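Side-chain contacts in phenylalanine hydroxylase (Colwellia psychrerythraea, PDB 2V27), which probably hydroxylates L-phenylalanine to L-tyrosine with molecular oxygen and tetrahydrobiopterin at a mononuclear iron centre, the first step of phenylalanine breakdown: residues N25-W28 with Q29-T33; Q116-I120 with F121-F125; F205-L208 with D209-T213; H257-K260 with F261-K265. All coordinates share one frame; numbering follows the deposited sequence.

Contact 1: residues N25-W28 with Q29-T33; sequences NLIW and QELFT
Four successive i to i+4 bonds, from Gln29 N to Asn25 O through Phe32 N to Trp28 O, make 25-33 an unbroken turn-on-turn piece of helix 22-38, and the one from Leu31 N to Ile27 O is almost straight (N-H...O 176°). On the inner side Trp28 and Phe32 lie side by side and point the same way. NE1 and CZ2 of the indole do the touching, obliquely: NE1 of Trp28 is 3.6 Å from CD1 of Phe32, and CZ2 of Trp28 lies 3.8 Å from that same carbon. The planes are 33° apart, with 5.5 Å between the centroids of the five-membered ring of Trp28 and the phenyl ring of Phe32. Both rings swing anti to their backbone nitrogens (chi1 175° for Trp28), which carries them off in a common direction. The indole N-H itself is used by Pro57 O. Ile27 and Leu31 repeat the side-by-side arrangement one residue earlier, CG2 of Ile27 being 3.9 Å from CD1 of Leu31. On the outer side Leu26 lies against two polar chains: its CD1 is 3.3 Å from OE1 of Gln29, and its CG lies 4.0 Å from OE2 of Glu30. That carboxylate continues to Arg109 in a salt bridge. The helix is thus amphipathic: Trp28, Leu31 and Phe32 pack on helix 120-131, where Phe121 and Phe125 meet Trp28 and Phe32 edge-to-face, and Ile27 rests on Met112, while the polar ends of Asn25, Trp28 and Glu30 are satisfied by neighbouring loops.

Contact 2: residues Q116-I120 with F121-F125; sequences QEPDI and FHEIF. With FE (Fe (III) ion), chain E.
The iron site of the hydroxylase begins here, at the N-terminus of helix 120-131, where a capped first turn presents His122 to the metal. NE2 of His122 binds the iron at 2.0 Å; two waters, His127 and Glu167 are further ligands. With CG anti to the backbone N (chi1 169°), the imidazole reaches away from the helix, and its other nitrogen, ND1, is hydrogen-bonded to Ser186, which helps fix the ring's rotation. CB of Pro118 sits 3.5 Å from CD2 of that ring. Asp119 is the N-cap: its OD2 takes the amide of His122 at 3.0 Å in a nearly straight bond (175°), while OD1 is held by Arg107 in a salt bridge. The carboxylate is therefore gripped from the helix and from the preceding loop, a second-shell restraint on the ligand's backbone. Glu123 folds back through a bent chain (chi2 -69°), bringing OE2 to 3.4 Å from CB of Pro118. A water bridges OE2 of Glu123 to Pro118 O, and OE1 of Glu123 lies 2.7 Å from the oxygen of an iron-bound water, close enough for a hydrogen bond whose proton is not settled. Away from the metal, CG1 of Ile120 lies 3.7 Å from CD1 of Ile124, side by side in the hydrophobic interior. Two histidines five residues apart, completed by a glutamate further along the chain, Glu167, form the facial triad of the pterin-dependent aromatic amino acid hydroxylases.

Contact 3: residues F205-L208 with D209-T213; sequences FDIL and DVLRT
Asp209 N meets the carboxylate of Asp206, the N-cap of helix 207-211, through the anti lone pair of OD1 at 3.0 Å. The Asp209 side chain crosses that of Asp206 at about a right angle, with OD2 of Asp209 3.9 Å from OD1 of Asp206; this crowding of like charge is probably eased by the capped amide and by His257, which bonds to OD1 of Asp209. A leucine in place of Asp206 would probably leave the Asp209 amide without its cap and the first turn more prone to fray. Val210 bonds through N to Asp206 O. With CG1 of Val210 anti to the backbone N (chi1 164°), CG2 is left beside that N and reaches CE1 of Phe205 at 3.7 Å. This short helix lies in the crossover of a beta-alpha-beta unit between parallel strands 201-204 and 223-227, and Val210 packs on Tyr225 of the latter. Leu211 follows, its CD1 4.1 Å from CG1 of Ile207 as the two chains run side by side. Arg212 lays its CD 4.1 Å from CG of Leu208 before NE turns to Gly255 O. At the end OG1 of Thr213 donates to Asp209 O at 2.7 Å, from above the carbonyl plane, and also bonds with Tyr225.

Contact 4: residues H257-K260 with F261-K265; sequences HEAK and FPVKK
Glu258 and Lys264 meet in a salt bridge that closes the loop 257-260 onto the short helix 261-265: NZ of Lys264 lies 2.6 Å from OE2 of Glu258, on the anti lone pair of that oxygen. The tight part lies beneath it. The methyl of Ala259, CB, fits against two residues of the first turn, 3.7 Å from CG1 of Val263 and 3.8 Å from CG of Lys264, while Lys264 CE comes to 3.2 Å from Ala259 O. Val263, the buried member, places CG1 anti to its backbone N (chi1 171°), facing that methyl. Lys260, at the N-cap position, lends its carbonyl oxygen O to two amides: Lys264 N at 3.1 Å, in the carbonyl plane, and more weakly Val263 N at 2.9 Å. The looser side is the outer one. Glu258 is exposed, and its extended chain crosses that of Lys264 at a slant, touching it mainly near the charged ends. The ammonium group of Lys264 also pairs with Asp113 of the second subunit of the deposited assembly, so it is shared between two carboxylates. A methionine in place of Lys264 would probably leave Glu258 and Asp113 of the second subunit without their common positive partner. Lys260 bends away to a salt bridge with Asp201, at the start of strand 201-204. Helix 261-265 follows helix 241-254 through this loop; Val263 faces the loop residues Arg216 and Ile219 of its own chain, while Pro262 and Lys265 pack on the second subunit.

Contacts 1 and 2 form one packed unit beside the iron: their centres are 12 Å apart, and Trp28 CH2 comes within 3.8 Å of Ile124 CG2. Contact 2 supplies a metal ligand, whereas contact 1 stands behind it, the Trp28 side chain about 13 Å from the iron. Contacts 3 and 4 form a second pair, with centres 15 Å apart, joined through His257, whose N approaches Arg212 O at 2.8 Å. The pairs are well separated: contact 3 lies across the chain's centre from contact 2, nearest atoms about 17 Å apart, and contact 4 reaches the second subunit of the deposited assembly.

Contact 1: residues N25-W28 with Q29-T33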
loop_
_atom_site.group_PDB
_atom_site.type_symbol
_atom_site.label_atom_id
_atom_site.label_comp_id
_atom_site.label_asym_id
_atom_site.label_seq_id
_atom_site.Cartn_x
_atom_site.Cartn_y
_atom_site.Cartn_z
ATOM N N ASN B 25 27.535 -5.773 11.775
ATOM C CA ASN B 25 28.182 -6.562 10.720
ATOM C C ASN B 25 27.410 -7.842 10.411
ATOM O O ASN B 25 27.325 -8.263 9.262
ATOM C CB ASN B 25 29.638 -6.909 11.092
ATOM C CG ASN B 25 30.578 -5.705 10.989
ATOM O OD1 ASN B 25 30.391 -4.773 10.147
ATOM N ND2 ASN B 25 31.620 -5.731 11.836
ATOM N N LEU B 26 26.856 -8.465 11.448
ATOM C CA LEU B 26 26.028 -9.646 11.264
ATOM C C LEU B 26 24.745 -9.302 10.494
ATOM O O LEU B 26 24.330 -10.102 9.645
ATOM C CB LEU B 26 25.705 -10.271 12.625
ATOM C CG LEU B 26 25.124 -11.681 12.630
ATOM C CD1 LEU B 26 26.085 -12.675 12.009
ATOM C CD2 LEU B 26 24.842 -12.093 14.101
ATOM N N ILE B 27 24.134 -8.145 10.775
ATOM C CA ILE B 27 22.965 -7.683 9.984
ATOM C C ILE B 27 23.378 -7.528 8.485
ATOM O O ILE B 27 22.740 -8.117 7.553
ATOM C CB ILE B 27 22.386 -6.399 10.570
ATOM C CG1 ILE B 27 21.728 -6.682 11.938
ATOM C CG2 ILE B 27 21.372 -5.741 9.611
ATOM C CD1 ILE B 27 21.607 -5.431 12.812
ATOM N N TRP B 28 24.452 -6.787 8.215
ATOM C CA TRP B 28 24.979 -6.763 6.834
ATOM C C TRP B 28 25.146 -8.147 6.198
ATOM O O TRP B 28 24.726 -8.392 5.066
ATOM C CB TRP B 28 26.343 -5.998 6.774
ATOM C CG TRP B 28 26.999 -6.028 5.403
ATOM C CD1 TRP B 28 27.730 -7.028 4.867
ATOM C CD2 TRP B 28 26.904 -5.008 4.395
ATOM N NE1 TRP B 28 28.126 -6.705 3.578
ATOM C CE2 TRP B 28 27.621 -5.477 3.264
ATOM C CE3 TRP B 28 26.317 -3.741 4.363
ATOM C CZ2 TRP B 28 27.783 -4.714 2.124
ATOM C CZ3 TRP B 28 26.426 -2.972 3.179
ATOM C CH2 TRP B 28 27.174 -3.471 2.088
ATOM N N GLN B 29 25.738 -9.088 6.928
ATOM C CA GLN B 29 26.015 -10.400 6.354
ATOM C C GLN B 29 24.706 -11.113 5.951
ATOM O O GLN B 29 24.640 -11.752 4.895
ATOM C CB GLN B 29 26.756 -11.271 7.370
ATOM C CG GLN B 29 27.143 -12.628 6.856
ATOM C CD GLN B 29 27.926 -13.398 7.918
ATOM O OE1 GLN B 29 27.670 -13.253 9.120
ATOM N NE2 GLN B 29 28.865 -14.216 7.479
ATOM N N GLU B 30 23.718 -11.001 6.831
ATOM C CA GLU B 30 22.420 -11.649 6.601
ATOM C C GLU B 30 21.713 -11.024 5.410
ATOM O O GLU B 30 21.223 -11.747 4.515
ATOM C CB GLU B 30 21.550 -11.599 7.857
ATOM C CG GLU B 30 22.005 -12.631 8.885
ATOM C CD GLU B 30 21.120 -12.700 10.110
ATOM O OE1 GLU B 30 19.888 -12.424 9.996
ATOM O OE2 GLU B 30 21.667 -13.040 11.191
ATOM N N LEU B 31 21.715 -9.690 5.358
ATOM C CA LEU B 31 21.166 -8.949 4.192
ATOM C C LEU B 31 21.852 -9.291 2.869
ATOM O O LEU B 31 21.189 -9.544 1.836
ATOM C CB LEU B 31 21.253 -7.458 4.409
ATOM C CG LEU B 31 20.427 -6.886 5.543
ATOM C CD1 LEU B 31 20.703 -5.402 5.814
ATOM C CD2 LEU B 31 18.920 -7.131 5.335
ATOM N N PHE B 32 23.179 -9.398 2.892
ATOM C CA PHE B 32 23.980 -9.670 1.700
ATOM C C PHE B 32 23.725 -11.095 1.247
ATOM O O PHE B 32 23.411 -11.351 0.065
ATOM C CB PHE B 32 25.475 -9.492 2.051
ATOM C CG PHE B 32 26.361 -9.305 0.861
ATOM C CD1 PHE B 32 26.761 -8.025 0.506
ATOM C CD2 PHE B 32 26.804 -10.380 0.082
ATOM C CE1 PHE B 32 27.582 -7.797 -0.554
ATOM C CE2 PHE B 32 27.626 -10.159 -1.030
ATOM C CZ PHE B 32 28.025 -8.838 -1.337
ATOM N N THR B 33 23.868 -12.049 2.164
ATOM C CA THR B 33 23.720 -13.456 1.763
ATOM C C THR B 33 22.333 -13.749 1.180
ATOM O O THR B 33 22.226 -14.445 0.164
ATOM C CB THR B 33 23.995 -14.454 2.926
ATOM O OG1 THR B 33 23.322 -14.023 4.116
ATOM C CG2 THR B 33 25.457 -14.580 3.172
#

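Contact 2: residues Q116-I120 with F121-F125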
loop_
_atom_site.group_PDB
_atom_site.type_symbol
_atom_site.label_atom_id
_atom_site.label_comp_id
_atom_site.label_asym_id
_atom_site.label_seq_id
_atom_site.Cartn_x
_atom_site.Cartn_y
_atom_site.Cartn_z
ATOM N N GLN B 116 11.764 2.206 5.667
ATOM C CA GLN B 116 11.426 3.272 4.742
ATOM C C GLN B 116 12.639 4.157 4.471
ATOM O O GLN B 116 12.857 4.516 3.346
ATOM C CB GLN B 116 10.218 4.105 5.218
ATOM C CG GLN B 116 9.707 5.162 4.191
ATOM N NE2 GLN B 116 7.823 7.031 4.760
ATOM N N GLU B 117 13.430 4.478 5.492
ATOM C CA GLU B 117 14.624 5.320 5.272
ATOM C C GLU B 117 15.738 4.489 4.634
ATOM O O GLU B 117 16.040 3.387 5.105
ATOM C CB GLU B 117 15.104 5.944 6.594
ATOM N N PRO B 118 16.335 4.971 3.528
ATOM C CA PRO B 118 17.422 4.183 2.893
ATOM C C PRO B 118 18.666 4.061 3.780
ATOM O O PRO B 118 19.224 5.084 4.226
ATOM C CB PRO B 118 17.727 4.959 1.600
ATOM C CG PRO B 118 17.306 6.323 1.860
ATOM C CD PRO B 118 16.045 6.196 2.764
ATOM N N ASP B 119 19.101 2.829 4.028
ATOM C CA ASP B 119 20.244 2.595 4.906
ATOM C C ASP B 119 21.496 2.258 4.100
ATOM O O ASP B 119 21.485 2.241 2.858
ATOM C CB ASP B 119 19.934 1.569 6.034
ATOM C CG ASP B 119 19.914 0.136 5.555
ATOM O OD1 ASP B 119 19.887 -0.752 6.458
ATOM O OD2 ASP B 119 20.007 -0.143 4.313
ATOM N N ILE B 120 22.596 1.956 4.797
ATOM C CA ILE B 120 23.864 1.754 4.124
ATOM C C ILE B 120 23.821 0.519 3.218
ATOM O O ILE B 120 24.483 0.499 2.163
ATOM C CB ILE B 120 25.030 1.721 5.136
ATOM C CG1 ILE B 120 26.356 1.821 4.401
ATOM C CG2 ILE B 120 25.033 0.477 6.018
ATOM C CD1 ILE B 120 27.544 2.200 5.396
ATOM N N PHE B 121 23.039 -0.506 3.619
ATOM C CA PHE B 121 22.876 -1.660 2.742
ATOM C C PHE B 121 22.121 -1.308 1.431
ATOM O O PHE B 121 22.565 -1.687 0.330
ATOM C CB PHE B 121 22.210 -2.835 3.483
ATOM C CG PHE B 121 22.094 -4.054 2.607
ATOM C CD1 PHE B 121 23.209 -4.870 2.408
ATOM C CD2 PHE B 121 20.902 -4.349 1.888
ATOM C CE1 PHE B 121 23.148 -6.007 1.529
ATOM C CE2 PHE B 121 20.830 -5.464 1.021
ATOM C CZ PHE B 121 21.928 -6.295 0.830
ATOM N N HIS B 122 20.989 -0.639 1.553
ATOM C CA HIS B 122 20.284 -0.173 0.345
ATOM C C HIS B 122 21.233 0.572 -0.616
ATOM O O HIS B 122 21.293 0.295 -1.804
ATOM C CB HIS B 122 19.089 0.703 0.695
ATOM C CG HIS B 122 18.515 1.388 -0.508
ATOM N ND1 HIS B 122 17.954 0.669 -1.552
ATOM C CD2 HIS B 122 18.521 2.682 -0.901
ATOM C CE1 HIS B 122 17.552 1.517 -2.490
ATOM N NE2 HIS B 122 17.887 2.747 -2.120
ATOM N N GLU B 123 22.021 1.513 -0.095
ATOM C CA GLU B 123 22.827 2.357 -0.989
ATOM C C GLU B 123 23.997 1.584 -1.557
ATOM O O GLU B 123 24.224 1.685 -2.772
ATOM C CB GLU B 123 23.366 3.620 -0.251
ATOM C CG GLU B 123 22.307 4.444 0.507
ATOM C CD GLU B 123 21.317 5.165 -0.382
ATOM O OE1 GLU B 123 21.241 4.888 -1.621
ATOM O OE2 GLU B 123 20.597 6.041 0.176
ATOM N N ILE B 124 24.749 0.860 -0.707
ATOM C CA ILE B 124 25.958 0.220 -1.212
ATOM C C ILE B 124 25.625 -1.036 -2.043
ATOM O O ILE B 124 26.188 -1.222 -3.118
ATOM C CB ILE B 124 26.980 -0.062 -0.054
ATOM C CG1 ILE B 124 27.489 1.277 0.512
ATOM C CG2 ILE B 124 28.150 -0.909 -0.536
ATOM C CD1 ILE B 124 28.582 1.114 1.569
ATOM N N PHE B 125 24.710 -1.876 -1.542
ATOM C CA PHE B 125 24.340 -3.043 -2.300
ATOM C C PHE B 125 23.404 -2.695 -3.479
ATOM O O PHE B 125 23.567 -3.203 -4.627
ATOM C CB PHE B 125 23.712 -4.091 -1.379
ATOM C CG PHE B 125 23.531 -5.407 -2.048
ATOM C CD1 PHE B 125 24.461 -6.450 -1.870
ATOM C CD2 PHE B 125 22.401 -5.614 -2.792
ATOM C CE1 PHE B 125 24.273 -7.697 -2.530
ATOM C CE2 PHE B 125 22.185 -6.804 -3.419
ATOM C CZ PHE B 125 23.082 -7.854 -3.310
HETATM FE FE FE E . 17.684 4.243 -3.474
HETATM O O HOH W 1 21.107 6.681 2.593
HETATM O O HOH W 2 18.926 5.702 -2.629
HETATM O O HOH W 3 16.259 5.247 -2.041
#

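Contact 3: residues F205-L208 with D209-T213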
loop_
_atom_site.group_PDB
_atom_site.type_symbol
_atom_site.label_atom_id
_atom_site.label_comp_id
_atom_site.label_asym_id
_atom_site.label_seq_id
_atom_site.Cartn_x
_atom_site.Cartn_y
_atom_site.Cartn_z
ATOM N N PHE B 205 9.734 1.788 -21.395
ATOM C CA PHE B 205 10.084 3.130 -20.951
ATOM C C PHE B 205 9.673 4.195 -22.013
ATOM O O PHE B 205 9.976 4.021 -23.210
ATOM C CB PHE B 205 11.587 3.231 -20.680
ATOM C CG PHE B 205 11.980 4.561 -20.153
ATOM C CD1 PHE B 205 11.977 4.867 -18.750
ATOM C CD2 PHE B 205 12.348 5.558 -21.060
ATOM C CE1 PHE B 205 12.332 6.160 -18.280
ATOM C CE2 PHE B 205 12.692 6.815 -20.595
ATOM C CZ PHE B 205 12.665 7.108 -19.184
ATOM N N ASP B 206 9.039 5.282 -21.564
ATOM C CA ASP B 206 8.790 6.430 -22.401
ATOM C C ASP B 206 8.797 7.594 -21.429
ATOM O O ASP B 206 8.063 7.615 -20.415
ATOM C CB ASP B 206 7.444 6.298 -23.098
ATOM C CG ASP B 206 7.069 7.551 -23.887
ATOM O OD1 ASP B 206 6.582 8.539 -23.304
ATOM O OD2 ASP B 206 7.295 7.546 -25.099
ATOM N N ILE B 207 9.630 8.580 -21.716
ATOM C CA ILE B 207 9.885 9.599 -20.712
ATOM C C ILE B 207 8.627 10.402 -20.404
ATOM O O ILE B 207 8.393 10.812 -19.261
ATOM C CB ILE B 207 11.093 10.505 -21.127
ATOM C CG1 ILE B 207 11.421 11.460 -19.962
ATOM C CG2 ILE B 207 10.859 11.206 -22.465
ATOM C CD1 ILE B 207 12.961 11.818 -19.845
ATOM N N LEU B 208 7.831 10.716 -21.437
ATOM C CA LEU B 208 6.585 11.456 -21.184
ATOM C C LEU B 208 5.612 10.625 -20.320
ATOM O O LEU B 208 5.070 11.164 -19.327
ATOM C CB LEU B 208 5.933 11.932 -22.528
ATOM C CG LEU B 208 4.703 12.783 -22.316
ATOM C CD1 LEU B 208 5.015 14.085 -21.565
ATOM C CD2 LEU B 208 4.246 13.107 -23.754
ATOM N N ASP B 209 5.429 9.338 -20.637
ATOM C CA ASP B 209 4.579 8.470 -19.787
ATOM C C ASP B 209 5.088 8.514 -18.314
ATOM O O ASP B 209 4.299 8.682 -17.364
ATOM C CB ASP B 209 4.584 7.012 -20.266
ATOM C CG ASP B 209 3.621 6.765 -21.324
ATOM O OD1 ASP B 209 2.530 7.380 -21.293
ATOM O OD2 ASP B 209 3.977 5.906 -22.156
ATOM N N VAL B 210 6.420 8.398 -18.170
ATOM C CA VAL B 210 7.025 8.323 -16.824
ATOM C C VAL B 210 6.758 9.628 -16.088
ATOM O O VAL B 210 6.270 9.600 -14.964
ATOM C CB VAL B 210 8.546 8.073 -16.917
ATOM C CG1 VAL B 210 9.281 8.388 -15.534
ATOM C CG2 VAL B 210 8.818 6.698 -17.354
ATOM N N LEU B 211 7.002 10.789 -16.718
ATOM C CA LEU B 211 6.777 12.068 -16.038
ATOM C C LEU B 211 5.284 12.293 -15.616
ATOM O O LEU B 211 4.997 13.073 -14.716
ATOM C CB LEU B 211 7.223 13.223 -16.960
ATOM C CG LEU B 211 8.746 13.343 -17.150
ATOM C CD1 LEU B 211 9.045 14.313 -18.270
ATOM C CD2 LEU B 211 9.486 13.741 -15.849
ATOM N N ARG B 212 4.382 11.617 -16.339
ATOM C CA ARG B 212 2.933 11.730 -16.077
ATOM C C ARG B 212 2.381 10.700 -15.076
ATOM O O ARG B 212 1.180 10.694 -14.819
ATOM C CB ARG B 212 2.171 11.580 -17.381
ATOM C CG ARG B 212 2.373 12.865 -18.267
ATOM C CD ARG B 212 1.650 12.724 -19.620
ATOM N NE ARG B 212 0.231 12.833 -19.365
ATOM C CZ ARG B 212 -0.691 11.916 -19.651
ATOM N NH1 ARG B 212 -0.401 10.766 -20.304
ATOM N NH2 ARG B 212 -1.935 12.161 -19.253
ATOM N N THR B 213 3.217 9.813 -14.526
ATOM C CA THR B 213 2.675 8.690 -13.723
ATOM C C THR B 213 2.656 9.014 -12.206
ATOM O O THR B 213 3.720 9.133 -11.596
ATOM C CB THR B 213 3.534 7.417 -13.975
ATOM O OG1 THR B 213 3.504 7.058 -15.370
ATOM C CG2 THR B 213 2.947 6.232 -13.157
#

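Contact 4: residues H257-K260 with F261-K265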
loop_
_atom_site.group_PDB
_atom_site.type_symbol
_atom_site.label_atom_id
_atom_site.label_comp_id
_atom_site.label_asym_id
_atom_site.label_seq_id
_atom_site.Cartn_x
_atom_site.Cartn_y
_atom_site.Cartn_z
ATOM N N HIS B 257 -1.408 11.203 -15.722
ATOM C CA HIS B 257 -2.211 10.013 -15.987
ATOM C C HIS B 257 -3.186 9.827 -14.832
ATOM O O HIS B 257 -2.890 10.173 -13.666
ATOM C CB HIS B 257 -1.337 8.751 -15.964
ATOM C CG HIS B 257 -0.626 8.426 -17.237
ATOM N ND1 HIS B 257 -1.318 8.115 -18.392
ATOM C CD2 HIS B 257 0.700 8.243 -17.516
ATOM C CE1 HIS B 257 -0.446 7.793 -19.337
ATOM N NE2 HIS B 257 0.779 7.881 -18.839
ATOM N N GLU B 258 -4.353 9.236 -15.133
ATOM C CA GLU B 258 -5.256 8.858 -14.022
ATOM C C GLU B 258 -4.494 7.847 -13.158
ATOM O O GLU B 258 -3.815 6.978 -13.700
ATOM C CB GLU B 258 -6.513 8.185 -14.547
ATOM C CG GLU B 258 -7.518 7.950 -13.431
ATOM C CD GLU B 258 -8.778 7.255 -13.923
ATOM O OE1 GLU B 258 -8.973 7.107 -15.147
ATOM O OE2 GLU B 258 -9.579 6.848 -13.067
ATOM N N ALA B 259 -4.604 8.029 -11.862
ATOM C CA ALA B 259 -3.963 7.104 -10.891
ATOM C C ALA B 259 -4.564 5.702 -10.983
ATOM O O ALA B 259 -5.789 5.540 -11.198
ATOM C CB ALA B 259 -4.144 7.613 -9.521
ATOM N N LYS B 260 -3.729 4.669 -10.798
ATOM C CA LYS B 260 -4.259 3.338 -10.596
ATOM C C LYS B 260 -4.970 3.285 -9.247
ATOM O O LYS B 260 -4.672 4.065 -8.365
ATOM C CB LYS B 260 -3.180 2.281 -10.685
ATOM C CG LYS B 260 -2.377 2.330 -11.974
ATOM C CD LYS B 260 -3.163 1.650 -13.050
ATOM C CE LYS B 260 -2.187 0.974 -14.042
ATOM N NZ LYS B 260 -2.789 -0.178 -14.789
ATOM N N PHE B 261 -5.944 2.380 -9.124
ATOM C CA PHE B 261 -6.712 2.313 -7.879
ATOM C C PHE B 261 -5.834 2.269 -6.596
ATOM O O PHE B 261 -6.159 2.977 -5.638
ATOM C CB PHE B 261 -7.667 1.113 -7.946
ATOM C CG PHE B 261 -8.538 0.985 -6.747
ATOM C CD1 PHE B 261 -9.626 1.856 -6.576
ATOM C CD2 PHE B 261 -8.296 0.025 -5.767
ATOM C CE1 PHE B 261 -10.456 1.717 -5.422
ATOM C CE2 PHE B 261 -9.107 -0.095 -4.645
ATOM C CZ PHE B 261 -10.198 0.746 -4.472
ATOM N N PRO B 262 -4.729 1.463 -6.559
ATOM C CA PRO B 262 -3.902 1.467 -5.323
ATOM C C PRO B 262 -3.335 2.825 -4.988
ATOM O O PRO B 262 -3.179 3.144 -3.814
ATOM C CB PRO B 262 -2.781 0.442 -5.642
ATOM C CG PRO B 262 -3.417 -0.515 -6.672
ATOM C CD PRO B 262 -4.247 0.464 -7.538
ATOM N N VAL B 263 -3.031 3.625 -6.012
ATOM C CA VAL B 263 -2.571 5.020 -5.757
ATOM C C VAL B 263 -3.696 5.921 -5.215
ATOM O O VAL B 263 -3.465 6.721 -4.290
ATOM C CB VAL B 263 -1.913 5.583 -7.032
ATOM C CG1 VAL B 263 -1.627 7.110 -6.888
ATOM C CG2 VAL B 263 -0.603 4.811 -7.292
ATOM N N LYS B 264 -4.893 5.745 -5.729
ATOM C CA LYS B 264 -6.035 6.482 -5.211
ATOM C C LYS B 264 -6.257 6.172 -3.731
ATOM O O LYS B 264 -6.559 7.050 -2.928
ATOM C CB LYS B 264 -7.308 6.197 -6.003
ATOM C CG LYS B 264 -7.195 6.595 -7.437
ATOM C CD LYS B 264 -8.569 6.458 -8.151
ATOM C CE LYS B 264 -8.383 6.713 -9.670
ATOM N NZ LYS B 264 -9.569 6.264 -10.485
ATOM N N LYS B 265 -6.079 4.901 -3.360
ATOM C CA LYS B 265 -6.321 4.416 -2.004
ATOM C C LYS B 265 -5.227 4.794 -1.038
ATOM O O LYS B 265 -5.483 5.032 0.156
ATOM C CB LYS B 265 -6.518 2.887 -2.079
ATOM C CG LYS B 265 -6.736 2.190 -0.739
ATOM C CD LYS B 265 -7.091 0.715 -1.045
ATOM C CE LYS B 265 -7.423 0.020 0.246
ATOM N NZ LYS B 265 -7.795 -1.384 -0.096
#